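PDB 5ZQI: alginate lyase AlgAT5 from Defluviitalea, which cleaves alginate, probably by the beta-elimination used throughout polysaccharide lyase family 7. Local coordinates for residues 60-68 against 260-268. Numbering follows the deposited sequence.
Sequences DILDLTNWK and EIYNLVVTH
Trp67 and Leu264 reach for each other from opposite directions: Leu264 CD2 lies obliquely by the indole, 3.7 Å from both Trp67 CZ2 and Trp67 CE2, and comes near NE1 too. Val266 CG2 meets the benzene side at CZ2 and CH2, also obliquely, so two alternate residues of one strand share a single indole. The CB of Leu264 already points across the gap, and with CG anti to the backbone N (chi1 180°) CG and CD2 come up to the ring. The pyrrole edge does polar work: Trp67 NE1 donates to water 2 at 3.0 Å, and that water in turn donates to Asp63 O and Leu264 O, the water and Asp63 O both lying in the indole plane. In the beta-sandwich of this PL7 lyase the contact lies between the two sheets: strand 67-70 belongs to one, strand 256-269 to the other, and Leu123 of the first touches both Trp67 and Leu264. Were Trp67 an alanine, a gap would probably open beside Leu264 CD2 and Val266 CG2, and water 2 would lose its N-H donor. Earlier in both segments, Leu62 crosses Ile261 at about a right angle, its CD2 lying 4.0 Å from Ile261 CG2 and 3.8 Å from Tyr262 O, beside the classic bulge that Tyr262 and Asn263 form opposite Asp148. No direct hydrogen bond joins the segments; water 3 links them as well, accepting from Asp63 N and donating to Leu264 O at 2.6 Å.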
loop_
_atom_site.group_PDB
_atom_site.type_symbol
_atom_site.label_atom_id
_atom_site.label_comp_id
_atom_site.label_asym_id
_atom_site.label_seq_id
_atom_site.Cartn_x
_atom_site.Cartn_y
_atom_site.Cartn_z
ATOM N N ASP A 60 8.040 13.292 8.886
ATOM C CA ASP A 60 8.818 13.139 10.107
ATOM C C ASP A 60 8.787 11.713 10.649
ATOM O O ASP A 60 9.626 11.361 11.483
ATOM C CB ASP A 60 8.275 14.059 11.213
ATOM C CG ASP A 60 8.437 15.543 10.900
ATOM O OD1 ASP A 60 9.561 15.971 10.554
ATOM O OD2 ASP A 60 7.431 16.276 11.020
ATOM N N ILE A 61 7.815 10.909 10.228
ATOM C CA ILE A 61 7.628 9.539 10.706
ATOM C C ILE A 61 8.216 8.535 9.735
ATOM O O ILE A 61 8.894 7.591 10.137
ATOM C CB ILE A 61 6.124 9.252 10.935
ATOM C CG1 ILE A 61 5.525 10.253 11.923
ATOM C CG2 ILE A 61 5.946 7.784 11.372
ATOM C CD1 ILE A 61 6.100 10.169 13.276
ATOM N N LEU A 62 7.935 8.727 8.446
ATOM C CA LEU A 62 8.386 7.854 7.375
ATOM C C LEU A 62 9.321 8.637 6.466
ATOM O O LEU A 62 9.178 9.854 6.316
ATOM C CB LEU A 62 7.201 7.329 6.559
ATOM C CG LEU A 62 6.112 6.613 7.346
ATOM C CD1 LEU A 62 4.993 6.254 6.314
ATOM C CD2 LEU A 62 6.576 5.431 8.106
ATOM N N ASP A 63 10.300 7.936 5.887
ATOM C CA ASP A 63 11.212 8.537 4.908
ATOM C C ASP A 63 10.458 8.605 3.592
ATOM O O ASP A 63 10.334 7.590 2.897
ATOM C CB ASP A 63 12.485 7.715 4.760
ATOM C CG ASP A 63 13.448 8.304 3.764
ATOM O OD1 ASP A 63 13.120 9.340 3.155
ATOM O OD2 ASP A 63 14.539 7.705 3.578
ATOM N N LEU A 64 9.956 9.790 3.237
ATOM C CA LEU A 64 9.127 9.941 2.049
ATOM C C LEU A 64 9.901 10.399 0.825
ATOM O O LEU A 64 9.296 10.671 -0.225
ATOM C CB LEU A 64 7.963 10.880 2.336
ATOM C CG LEU A 64 6.969 10.404 3.396
ATOM C CD1 LEU A 64 5.897 11.532 3.610
ATOM C CD2 LEU A 64 6.321 9.090 3.049
ATOM N N THR A 65 11.227 10.456 0.919
ATOM C CA THR A 65 12.069 10.968 -0.148
ATOM C C THR A 65 11.724 10.374 -1.506
ATOM O O THR A 65 11.600 11.101 -2.496
ATOM C CB THR A 65 13.528 10.687 0.195
ATOM O OG1 THR A 65 13.854 11.266 1.470
ATOM C CG2 THR A 65 14.473 11.239 -0.882
ATOM N N ASN A 66 11.643 9.053 -1.593
ATOM C CA ASN A 66 11.482 8.351 -2.860
ATOM C C ASN A 66 10.083 7.763 -2.961
ATOM O O ASN A 66 9.897 6.605 -3.340
ATOM C CB ASN A 66 12.553 7.274 -3.015
ATOM C CG ASN A 66 13.833 7.821 -3.561
ATOM O OD1 ASN A 66 13.841 8.843 -4.259
ATOM N ND2 ASN A 66 14.935 7.165 -3.235
ATOM N N TRP A 67 9.089 8.600 -2.675
ATOM C CA TRP A 67 7.704 8.239 -2.873
ATOM C C TRP A 67 6.958 9.437 -3.445
ATOM O O TRP A 67 7.372 10.576 -3.290
ATOM C CB TRP A 67 7.039 7.834 -1.563
ATOM C CG TRP A 67 7.549 6.596 -0.837
ATOM C CD1 TRP A 67 8.405 6.555 0.217
ATOM C CD2 TRP A 67 7.201 5.240 -1.125
ATOM N NE1 TRP A 67 8.597 5.254 0.616
ATOM C CE2 TRP A 67 7.858 4.426 -0.187
ATOM C CE3 TRP A 67 6.365 4.639 -2.069
ATOM C CZ2 TRP A 67 7.746 3.057 -0.197
ATOM C CZ3 TRP A 67 6.249 3.267 -2.080
ATOM C CH2 TRP A 67 6.914 2.487 -1.132
ATOM N N LYS A 68 5.820 9.167 -4.081
ATOM C CA LYS A 68 4.801 10.174 -4.366
ATOM C C LYS A 68 3.471 9.643 -3.856
ATOM O O LYS A 68 3.291 8.422 -3.739
ATOM C CB LYS A 68 4.733 10.537 -5.845
ATOM C CG LYS A 68 4.294 9.495 -6.792
ATOM C CD LYS A 68 4.099 10.098 -8.207
ATOM C CE LYS A 68 3.813 9.032 -9.221
ATOM N NZ LYS A 68 3.553 9.640 -10.555
ATOM N N GLU A 260 -2.567 2.443 9.517
ATOM C CA GLU A 260 -1.529 3.253 10.141
ATOM C C GLU A 260 -0.204 2.545 9.891
ATOM O O GLU A 260 -0.063 1.361 10.223
ATOM C CB GLU A 260 -1.787 3.436 11.638
ATOM C CG GLU A 260 -3.104 4.128 11.943
ATOM C CD GLU A 260 -3.282 4.562 13.388
ATOM O OE1 GLU A 260 -2.274 4.577 14.149
ATOM O OE2 GLU A 260 -4.428 4.887 13.752
ATOM N N ILE A 261 0.743 3.253 9.276
ATOM C CA ILE A 261 2.074 2.714 8.970
ATOM C C ILE A 261 3.066 3.325 9.960
ATOM O O ILE A 261 3.256 4.548 10.000
ATOM C CB ILE A 261 2.510 2.979 7.507
ATOM C CG1 ILE A 261 1.491 2.341 6.563
ATOM C CG2 ILE A 261 3.955 2.499 7.294
ATOM C CD1 ILE A 261 1.886 2.416 5.068
ATOM N N TYR A 262 3.746 2.461 10.706
ATOM C CA TYR A 262 4.754 2.831 11.697
ATOM C C TYR A 262 6.158 2.900 11.125
ATOM O O TYR A 262 6.933 3.787 11.510
ATOM C CB TYR A 262 4.735 1.798 12.834
ATOM C CG TYR A 262 3.547 1.881 13.737
ATOM C CD1 TYR A 262 2.336 1.323 13.372
ATOM C CD2 TYR A 262 3.625 2.547 14.956
ATOM C CE1 TYR A 262 1.279 1.478 14.152
ATOM C CE2 TYR A 262 2.550 2.650 15.784
ATOM C CZ TYR A 262 1.389 2.172 15.380
ATOM O OH TYR A 262 0.260 2.226 16.239
ATOM N N ASN A 263 6.491 1.995 10.202
ATOM C CA ASN A 263 7.797 1.944 9.572
ATOM C C ASN A 263 7.598 1.439 8.152
ATOM O O ASN A 263 6.697 0.640 7.883
ATOM C CB ASN A 263 8.782 1.022 10.336
ATOM C CG ASN A 263 9.083 1.503 11.758
ATOM O OD1 ASN A 263 9.853 2.448 11.985
ATOM N ND2 ASN A 263 8.461 0.853 12.728
ATOM N N LEU A 264 8.447 1.906 7.253
ATOM C CA LEU A 264 8.358 1.637 5.822
ATOM C C LEU A 264 9.766 1.756 5.264
ATOM O O LEU A 264 10.411 2.792 5.448
ATOM C CB LEU A 264 7.420 2.620 5.128
ATOM C CG LEU A 264 7.232 2.461 3.624
ATOM C CD1 LEU A 264 6.611 1.128 3.297
ATOM C CD2 LEU A 264 6.328 3.604 3.122
ATOM N N VAL A 265 10.236 0.711 4.591
ATOM C CA VAL A 265 11.553 0.729 3.964
ATOM C C VAL A 265 11.510 -0.011 2.636
ATOM O O VAL A 265 10.874 -1.055 2.500
ATOM C CB VAL A 265 12.656 0.132 4.874
ATOM C CG1 VAL A 265 12.487 -1.347 5.088
ATOM C CG2 VAL A 265 14.055 0.444 4.357
ATOM N N VAL A 266 12.191 0.564 1.652
ATOM C CA VAL A 266 12.448 -0.065 0.358
ATOM C C VAL A 266 13.951 -0.103 0.156
ATOM O O VAL A 266 14.634 0.910 0.363
ATOM C CB VAL A 266 11.760 0.688 -0.788
ATOM C CG1 VAL A 266 12.299 0.241 -2.130
ATOM C CG2 VAL A 266 10.260 0.450 -0.734
ATOM N N THR A 267 14.457 -1.275 -0.227
ATOM C CA THR A 267 15.864 -1.418 -0.554
ATOM C C THR A 267 16.036 -2.112 -1.900
ATOM O O THR A 267 15.216 -2.942 -2.318
ATOM C CB THR A 267 16.634 -2.229 0.505
ATOM O OG1 THR A 267 16.221 -3.597 0.494
ATOM C CG2 THR A 267 16.490 -1.661 1.893
ATOM N N HIS A 268 17.131 -1.767 -2.567
ATOM C CA HIS A 268 17.496 -2.346 -3.836
ATOM C C HIS A 268 18.987 -2.661 -3.853
ATOM O O HIS A 268 19.810 -1.837 -3.443
ATOM C CB HIS A 268 17.199 -1.409 -5.013
ATOM C CG HIS A 268 15.753 -1.114 -5.186
ATOM N ND1 HIS A 268 14.892 -2.016 -5.761
ATOM C CD2 HIS A 268 15.000 -0.044 -4.829
ATOM C CE1 HIS A 268 13.673 -1.514 -5.773
ATOM N NE2 HIS A 268 13.708 -0.323 -5.212
HETATM O O HOH W 1 9.566 5.033 10.883
HETATM O O HOH W 2 10.220 4.745 3.075
HETATM O O HOH W 3 10.184 5.179 6.451
#